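Long-range contacts in selenium-binding protein (Sulfolobus tokodaii, PDB 2ECE), which is of unknown function, though its family is generally assigned a role in selenium binding, and which folds as a beta propeller: residues G247-M252 against V272-D277; D277-I282 against V297-A302. All blocks are in the same frame, centred on the assembly; numbering follows the deposited sequence.

Both contacts lie in one antiparallel sheet of the beta propeller, the blade made of strands 250-258, 266-274, 280-288, 291-304 and 318-319. Following the chain, interaction 1 closes first: strand 250-258 leaves the turn at G247-N250, and its start is paired with the end of strand 266-274. The chain then turns through D277, common to both contacts, into strand 280-288, whose start pairs with the later part of strand 291-304, the returning arm of the same hairpin, in interaction 2. The two loops follow in series, without nesting or crossing. A probable hydrogen bond between S280 OG and V272 O joins them, so four consecutive strands are tied together near one end of the blade.

Interaction 1 of 2, residues G247-M252 against V272-D277; sequences GEENRM and VVSLKD
Strands 250-252 and 272-274 run antiparallel, their segment axes inclined at 154°. N250 and S274 form a non-hydrogen-bonded pair, and R251 and V273 the hydrogen-bonded pair that follows, R251 N giving a bond to V273 O and V273 N a longer one to R251 O. Beyond the strand end, L275 N donates almost straight to E249 O (2.7 Å), in the plane of that carbonyl, while V272 N reaches M252 O at the other end. The type I turn G247-N250 leads into this pairing.

The R251 side chain, bent at chi2 (-64°), lays its guanidinium beneath L275 CD1, which sits over the centre of one face, 3.8 Å from R251 CZ. In the guanidinium plane, R251 NH1 donates to two carbonyls, E248 O at 2.9 Å and N250 O at 2.8 Å, approaching both from above the carbonyl plane; R251 NH2 continues to K223 O. The M252 side chain passes V272 at a slant, M252 CB lying 3.7 Å from V272 CB. On the N250-S274 face, N250 OD1 rests against S274 CB (3.4 Å), while N250 ND2 is held by L246 O. S274 OG, anti to its backbone N, accepts from K276 N at 3.0 Å, an ST turn. A water bridges this hydroxyl to E249 OE2, to which it donates at 2.6 Å.

The guanidinium is thus gripped in its own plane by main-chain carbonyls and covered over one face by the L275 CD1 methyl, which fixes its rotation and ties the turn at E248 to helix 222-225. At the opposite face of the sheet, S274 OG joins the chain reversal after its strand to E249 through water, and the nearby carboxylate would probably polarise that water.

Interaction 2 of 2, residues D277-I282 against V297-A302; sequences DLSSSI and VIEIPA
D277 CG and S279 OG both sit between their own backbone N and carbonyl carbon (chi1 57° and 67°), which turns carboxylate and hydroxyl to each other. D277 OD1 accepts from S279 OG at 3.0 Å and from S279 N at 3.2 Å, both donors above the carboxylate plane; the backbone bond makes an Asx turn. L278 has a positive phi, which lets the chain double back into strand 280-288. Replacing S279 by an alanine would remove the hydroxyl bond to D277 OD1 and would probably loosen the carboxylate, leaving the Asx turn less firmly held.

The other carboxylate oxygen, D277 OD2, faces E299 OE2. The repulsion expected between these like charges is probably eased by a water that donates to both, at 2.8 Å from D277 OD2 and 2.8 Å from E299 OE2; K296 forms a salt bridge with E299 OE1. A second water links D277 O to A302 N. S279 CB comes within 3.1 Å of I300 O.

From there the strands pair antiparallel at 168°. S280 and I300 exchange two backbone bonds, and S281 faces E299 as a non-hydrogen-bonded pair. I282 N donates to I298 O at 2.8 Å, while I282 O takes V297 N at 2.9 Å and, weakly, I298 N: V297 and I298 together oppose I282, a classic beta bulge. The I282 and I298 side chains run alongside each other in a common direction, with I282 CB 3.7 Å from I298 CB.

On this isoleucine face I282 meets L335 and L337 of strand 334-339, I298 meets L335 and I300 meets L337; I298 and I300 also reach Y348 of strand 344-349, so the hairpin contributes to the interface with the next blade.

Interaction 1 of 2, residues G247-M252 against V272-D277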
ATOM      1  N   GLY A 247      -7.589  19.497   3.446  1.00 28.13           N
ATOM      2  CA  GLY A 247      -8.343  20.195   2.422  1.00 29.81           C
ATOM      3  C   GLY A 247      -9.821  19.872   2.539  1.00 31.06           C
ATOM      4  O   GLY A 247     -10.227  18.730   2.311  1.00 29.60           O
ATOM      5  N   GLU A 248     -10.631  20.868   2.899  1.00 32.55           N
ATOM      6  CA  GLU A 248     -12.074  20.661   3.047  1.00 34.86           C
ATOM      7  C   GLU A 248     -12.693  19.994   1.827  1.00 33.96           C
ATOM      8  O   GLU A 248     -13.633  19.212   1.956  1.00 33.94           O
ATOM      9  CB  GLU A 248     -12.806  21.989   3.270  1.00 38.66           C
ATOM     10  CG  GLU A 248     -12.908  22.487   4.704  1.00 45.22           C
ATOM     11  CD  GLU A 248     -13.669  23.809   4.783  1.00 48.84           C
ATOM     12  OE1 GLU A 248     -13.592  24.588   3.806  1.00 51.11           O
ATOM     13  OE2 GLU A 248     -14.330  24.079   5.811  1.00 51.08           O
ATOM     14  N   GLU A 249     -12.165  20.299   0.646  1.00 32.59           N
ATOM     15  CA  GLU A 249     -12.716  19.752  -0.589  1.00 32.09           C
ATOM     16  C   GLU A 249     -12.117  18.437  -1.085  1.00 31.27           C
ATOM     17  O   GLU A 249     -12.578  17.892  -2.088  1.00 31.72           O
ATOM     18  CB  GLU A 249     -12.614  20.790  -1.713  1.00 32.65           C
ATOM     19  CG  GLU A 249     -11.261  20.818  -2.416  1.00 35.01           C
ATOM     20  CD  GLU A 249     -10.175  21.531  -1.625  1.00 36.64           C
ATOM     21  OE1 GLU A 249     -10.329  21.719  -0.400  1.00 37.62           O
ATOM     22  OE2 GLU A 249      -9.152  21.899  -2.238  1.00 37.96           O
ATOM     23  N   ASN A 250     -11.097  17.921  -0.406  1.00 29.20           N
ATOM     24  CA  ASN A 250     -10.480  16.670  -0.852  1.00 27.65           C
ATOM     25  C   ASN A 250     -11.112  15.436  -0.222  1.00 26.21           C
ATOM     26  O   ASN A 250     -11.663  15.500   0.876  1.00 25.23           O
ATOM     27  CB  ASN A 250      -8.976  16.675  -0.556  1.00 26.53           C
ATOM     28  CG  ASN A 250      -8.249  17.813  -1.247  1.00 26.90           C
ATOM     29  OD1 ASN A 250      -8.405  18.023  -2.450  1.00 28.15           O
ATOM     30  ND2 ASN A 250      -7.441  18.550  -0.489  1.00 22.54           N
ATOM     31  N   ARG A 251     -11.026  14.312  -0.925  1.00 25.76           N
ATOM     32  CA  ARG A 251     -11.576  13.057  -0.431  1.00 24.67           C
ATOM     33  C   ARG A 251     -10.634  11.872  -0.675  1.00 23.57           C
ATOM     34  O   ARG A 251      -9.912  11.815  -1.669  1.00 22.72           O
ATOM     35  CB  ARG A 251     -12.937  12.783  -1.082  1.00 25.10           C
ATOM     36  CG  ARG A 251     -14.032  13.763  -0.671  1.00 25.22           C
ATOM     37  CD  ARG A 251     -14.340  13.659   0.816  1.00 26.06           C
ATOM     38  NE  ARG A 251     -15.468  14.500   1.215  1.00 29.08           N
ATOM     39  CZ  ARG A 251     -15.401  15.815   1.408  1.00 30.69           C
ATOM     40  NH1 ARG A 251     -14.251  16.456   1.244  1.00 27.72           N
ATOM     41  NH2 ARG A 251     -16.491  16.491   1.765  1.00 29.55           N
ATOM     42  N   MET A 252     -10.681  10.926   0.254  1.00 22.84           N
ATOM     43  CA  MET A 252      -9.869   9.727   0.235  1.00 21.71           C
ATOM     44  C   MET A 252      -8.432  10.038   0.674  1.00 21.28           C
ATOM     45  O   MET A 252      -7.540  10.245  -0.155  1.00 20.36           O
ATOM     46  CB  MET A 252      -9.872   9.112  -1.166  1.00 22.40           C
ATOM     47  CG  MET A 252     -11.260   8.689  -1.664  1.00 22.92           C
ATOM     48  SD  MET A 252     -11.234   7.739  -3.198  1.00 23.51           S
ATOM     49  CE  MET A 252     -12.846   8.169  -3.928  1.00 23.56           C
ATOM     50  N   VAL A 272      -6.643  11.399  -2.878  1.00 21.73           N
ATOM     51  CA  VAL A 272      -6.980  10.978  -4.236  1.00 23.05           C
ATOM     52  C   VAL A 272      -7.729  11.949  -5.146  1.00 23.55           C
ATOM     53  O   VAL A 272      -7.337  12.143  -6.298  1.00 23.98           O
ATOM     54  CB  VAL A 272      -7.765   9.641  -4.222  1.00 23.48           C
ATOM     55  CG1 VAL A 272      -8.070   9.200  -5.651  1.00 23.54           C
ATOM     56  CG2 VAL A 272      -6.950   8.568  -3.504  1.00 21.84           C
ATOM     57  N   VAL A 273      -8.795  12.564  -4.654  1.00 23.81           N
ATOM     58  CA  VAL A 273      -9.562  13.443  -5.520  1.00 26.19           C
ATOM     59  C   VAL A 273     -10.179  14.664  -4.847  1.00 27.32           C
ATOM     60  O   VAL A 273     -10.677  14.597  -3.721  1.00 27.43           O
ATOM     61  CB  VAL A 273     -10.670  12.633  -6.230  1.00 26.45           C
ATOM     62  CG1 VAL A 273     -11.529  11.930  -5.199  1.00 27.55           C
ATOM     63  CG2 VAL A 273     -11.519  13.541  -7.109  1.00 27.95           C
ATOM     64  N   SER A 274     -10.128  15.790  -5.554  1.00 28.01           N
ATOM     65  CA  SER A 274     -10.697  17.036  -5.066  1.00 28.46           C
ATOM     66  C   SER A 274     -12.107  17.175  -5.606  1.00 28.96           C
ATOM     67  O   SER A 274     -12.344  16.949  -6.789  1.00 29.37           O
ATOM     68  CB  SER A 274      -9.861  18.226  -5.539  1.00 29.17           C
ATOM     69  OG  SER A 274     -10.610  19.426  -5.445  1.00 29.82           O
ATOM     70  N   LEU A 275     -13.047  17.545  -4.746  1.00 29.73           N
ATOM     71  CA  LEU A 275     -14.425  17.715  -5.185  1.00 31.76           C
ATOM     72  C   LEU A 275     -14.587  18.995  -6.004  1.00 32.99           C
ATOM     73  O   LEU A 275     -15.633  19.214  -6.613  1.00 33.88           O
ATOM     74  CB  LEU A 275     -15.373  17.757  -3.985  1.00 30.30           C
ATOM     75  CG  LEU A 275     -15.505  16.479  -3.151  1.00 30.85           C
ATOM     76  CD1 LEU A 275     -16.577  16.676  -2.101  1.00 30.45           C
ATOM     77  CD2 LEU A 275     -15.858  15.306  -4.048  1.00 32.22           C
ATOM     78  N   LYS A 276     -13.552  19.833  -6.019  1.00 34.26           N
ATOM     79  CA  LYS A 276     -13.597  21.090  -6.767  1.00 35.27           C
ATOM     80  C   LYS A 276     -13.157  20.941  -8.222  1.00 35.29           C
ATOM     81  O   LYS A 276     -13.809  21.464  -9.131  1.00 35.23           O
ATOM     82  CB  LYS A 276     -12.714  22.147  -6.099  1.00 35.50           C
ATOM     83  CG  LYS A 276     -12.656  23.468  -6.865  1.00 38.08           C
ATOM     84  CD  LYS A 276     -11.470  24.332  -6.440  1.00 39.65           C
ATOM     85  CE  LYS A 276     -11.418  25.637  -7.238  1.00 42.50           C
ATOM     86  NZ  LYS A 276     -10.162  26.422  -7.009  1.00 42.85           N
ATOM     87  N   ASP A 277     -12.052  20.235  -8.448  1.00 33.67           N
ATOM     88  CA  ASP A 277     -11.544  20.072  -9.804  1.00 32.37           C
ATOM     89  C   ASP A 277     -10.964  18.700 -10.133  1.00 31.52           C
ATOM     90  O   ASP A 277     -10.240  18.556 -11.119  1.00 31.92           O
ATOM     91  CB  ASP A 277     -10.493  21.143 -10.097  1.00 32.21           C
ATOM     92  CG  ASP A 277      -9.340  21.111  -9.111  1.00 33.62           C
ATOM     93  OD1 ASP A 277      -9.305  20.188  -8.269  1.00 31.63           O
ATOM     94  OD2 ASP A 277      -8.467  22.002  -9.180  1.00 33.30           O
TER
HETATM   95  O   HOH W   1      -8.902  21.410  -4.744  1.00 38.84           O

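Interaction 2 of 2, residues D277-I282 against V297-A302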
ATOM      1  N   ASP A 277     -12.052  20.235  -8.448  1.00 33.67           N
ATOM      2  CA  ASP A 277     -11.544  20.072  -9.804  1.00 32.37           C
ATOM      3  C   ASP A 277     -10.964  18.700 -10.133  1.00 31.52           C
ATOM      4  O   ASP A 277     -10.240  18.556 -11.119  1.00 31.92           O
ATOM      5  CB  ASP A 277     -10.493  21.143 -10.097  1.00 32.21           C
ATOM      6  CG  ASP A 277      -9.340  21.111  -9.111  1.00 33.62           C
ATOM      7  OD1 ASP A 277      -9.305  20.188  -8.269  1.00 31.63           O
ATOM      8  OD2 ASP A 277      -8.467  22.002  -9.180  1.00 33.30           O
ATOM      9  N   LEU A 278     -11.268  17.699  -9.314  1.00 30.22           N
ATOM     10  CA  LEU A 278     -10.789  16.336  -9.554  1.00 28.82           C
ATOM     11  C   LEU A 278      -9.276  16.140  -9.475  1.00 27.68           C
ATOM     12  O   LEU A 278      -8.767  15.112  -9.917  1.00 26.45           O
ATOM     13  CB  LEU A 278     -11.258  15.841 -10.928  1.00 31.50           C
ATOM     14  CG  LEU A 278     -12.751  15.710 -11.224  1.00 33.18           C
ATOM     15  CD1 LEU A 278     -12.947  15.451 -12.712  1.00 34.34           C
ATOM     16  CD2 LEU A 278     -13.338  14.579 -10.402  1.00 35.42           C
ATOM     17  N   SER A 279      -8.554  17.112  -8.927  1.00 25.74           N
ATOM     18  CA  SER A 279      -7.106  16.983  -8.818  1.00 26.67           C
ATOM     19  C   SER A 279      -6.723  16.077  -7.651  1.00 26.40           C
ATOM     20  O   SER A 279      -7.548  15.776  -6.785  1.00 25.31           O
ATOM     21  CB  SER A 279      -6.459  18.350  -8.608  1.00 26.22           C
ATOM     22  OG  SER A 279      -6.818  18.887  -7.350  1.00 26.18           O
ATOM     23  N   SER A 280      -5.472  15.633  -7.653  1.00 26.09           N
ATOM     24  CA  SER A 280      -4.937  14.805  -6.576  1.00 25.56           C
ATOM     25  C   SER A 280      -3.909  15.696  -5.900  1.00 26.07           C
ATOM     26  O   SER A 280      -3.372  16.620  -6.522  1.00 24.61           O
ATOM     27  CB  SER A 280      -4.248  13.545  -7.125  1.00 25.39           C
ATOM     28  OG  SER A 280      -5.197  12.583  -7.566  1.00 23.32           O
ATOM     29  N   SER A 281      -3.645  15.446  -4.624  1.00 24.82           N
ATOM     30  CA  SER A 281      -2.665  16.251  -3.922  1.00 24.30           C
ATOM     31  C   SER A 281      -1.910  15.415  -2.910  1.00 23.60           C
ATOM     32  O   SER A 281      -2.444  14.447  -2.362  1.00 21.73           O
ATOM     33  CB  SER A 281      -3.337  17.443  -3.229  1.00 24.28           C
ATOM     34  OG  SER A 281      -4.428  17.040  -2.421  1.00 26.03           O
ATOM     35  N   ILE A 282      -0.650  15.778  -2.697  1.00 22.32           N
ATOM     36  CA  ILE A 282       0.191  15.094  -1.728  1.00 22.40           C
ATOM     37  C   ILE A 282       0.383  16.067  -0.581  1.00 24.17           C
ATOM     38  O   ILE A 282       0.661  17.250  -0.797  1.00 24.63           O
ATOM     39  CB  ILE A 282       1.559  14.729  -2.323  1.00 21.68           C
ATOM     40  CG1 ILE A 282       1.365  13.787  -3.516  1.00 18.72           C
ATOM     41  CG2 ILE A 282       2.434  14.091  -1.257  1.00 20.09           C
ATOM     42  CD1 ILE A 282       0.518  12.553  -3.205  1.00 18.76           C
ATOM     43  N   VAL A 297       1.891  19.872  -0.600  1.00 27.07           N
ATOM     44  CA  VAL A 297       3.169  20.120  -1.256  1.00 27.06           C
ATOM     45  C   VAL A 297       3.201  19.754  -2.735  1.00 28.04           C
ATOM     46  O   VAL A 297       4.102  20.175  -3.465  1.00 29.10           O
ATOM     47  CB  VAL A 297       4.315  19.389  -0.521  1.00 27.25           C
ATOM     48  CG1 VAL A 297       4.489  19.991   0.868  1.00 26.39           C
ATOM     49  CG2 VAL A 297       4.012  17.901  -0.414  1.00 25.90           C
ATOM     50  N   ILE A 298       2.224  18.969  -3.176  1.00 26.83           N
ATOM     51  CA  ILE A 298       2.127  18.567  -4.576  1.00 26.95           C
ATOM     52  C   ILE A 298       0.659  18.530  -4.985  1.00 28.35           C
ATOM     53  O   ILE A 298      -0.185  18.025  -4.249  1.00 27.36           O
ATOM     54  CB  ILE A 298       2.696  17.152  -4.833  1.00 25.82           C
ATOM     55  CG1 ILE A 298       4.189  17.098  -4.524  1.00 25.27           C
ATOM     56  CG2 ILE A 298       2.466  16.765  -6.289  1.00 29.64           C
ATOM     57  CD1 ILE A 298       4.766  15.690  -4.599  1.00 22.35           C
ATOM     58  N   GLU A 299       0.357  19.067  -6.160  1.00 29.35           N
ATOM     59  CA  GLU A 299      -1.008  19.052  -6.661  1.00 30.01           C
ATOM     60  C   GLU A 299      -0.936  18.731  -8.139  1.00 30.95           C
ATOM     61  O   GLU A 299      -0.205  19.381  -8.890  1.00 29.91           O
ATOM     62  CB  GLU A 299      -1.702  20.404  -6.453  1.00 32.07           C
ATOM     63  CG  GLU A 299      -3.191  20.381  -6.806  1.00 34.58           C
ATOM     64  CD  GLU A 299      -3.886  21.716  -6.588  1.00 38.07           C
ATOM     65  OE1 GLU A 299      -3.715  22.315  -5.505  1.00 39.93           O
ATOM     66  OE2 GLU A 299      -4.614  22.166  -7.496  1.00 40.88           O
ATOM     67  N   ILE A 300      -1.678  17.710  -8.548  1.00 30.43           N
ATOM     68  CA  ILE A 300      -1.698  17.294  -9.938  1.00 30.79           C
ATOM     69  C   ILE A 300      -3.107  17.479 -10.482  1.00 31.66           C
ATOM     70  O   ILE A 300      -4.063  16.920  -9.949  1.00 31.23           O
ATOM     71  CB  ILE A 300      -1.276  15.813 -10.080  1.00 30.77           C
ATOM     72  CG1 ILE A 300       0.142  15.629  -9.526  1.00 30.00           C
ATOM     73  CG2 ILE A 300      -1.341  15.389 -11.544  1.00 31.50           C
ATOM     74  CD1 ILE A 300       0.607  14.193  -9.490  1.00 30.71           C
ATOM     75  N   PRO A 301      -3.254  18.285 -11.547  1.00 32.09           N
ATOM     76  CA  PRO A 301      -4.563  18.539 -12.153  1.00 31.32           C
ATOM     77  C   PRO A 301      -5.046  17.425 -13.081  1.00 30.71           C
ATOM     78  O   PRO A 301      -4.257  16.612 -13.573  1.00 30.16           O
ATOM     79  CB  PRO A 301      -4.338  19.849 -12.901  1.00 32.08           C
ATOM     80  CG  PRO A 301      -2.936  19.674 -13.404  1.00 33.06           C
ATOM     81  CD  PRO A 301      -2.222  19.141 -12.164  1.00 31.98           C
ATOM     82  N   ALA A 302      -6.354  17.392 -13.309  1.00 30.75           N
ATOM     83  CA  ALA A 302      -6.943  16.403 -14.196  1.00 31.55           C
ATOM     84  C   ALA A 302      -6.593  16.799 -15.633  1.00 33.21           C
ATOM     85  O   ALA A 302      -6.301  17.966 -15.903  1.00 32.76           O
ATOM     86  CB  ALA A 302      -8.457  16.369 -14.008  1.00 30.13           C
TER
HETATM   87  O   HOH W   2      -7.776  19.377 -11.860  1.00 28.00           O
HETATM   88  O   HOH W   3      -5.844  21.441  -9.961  1.00 44.54           O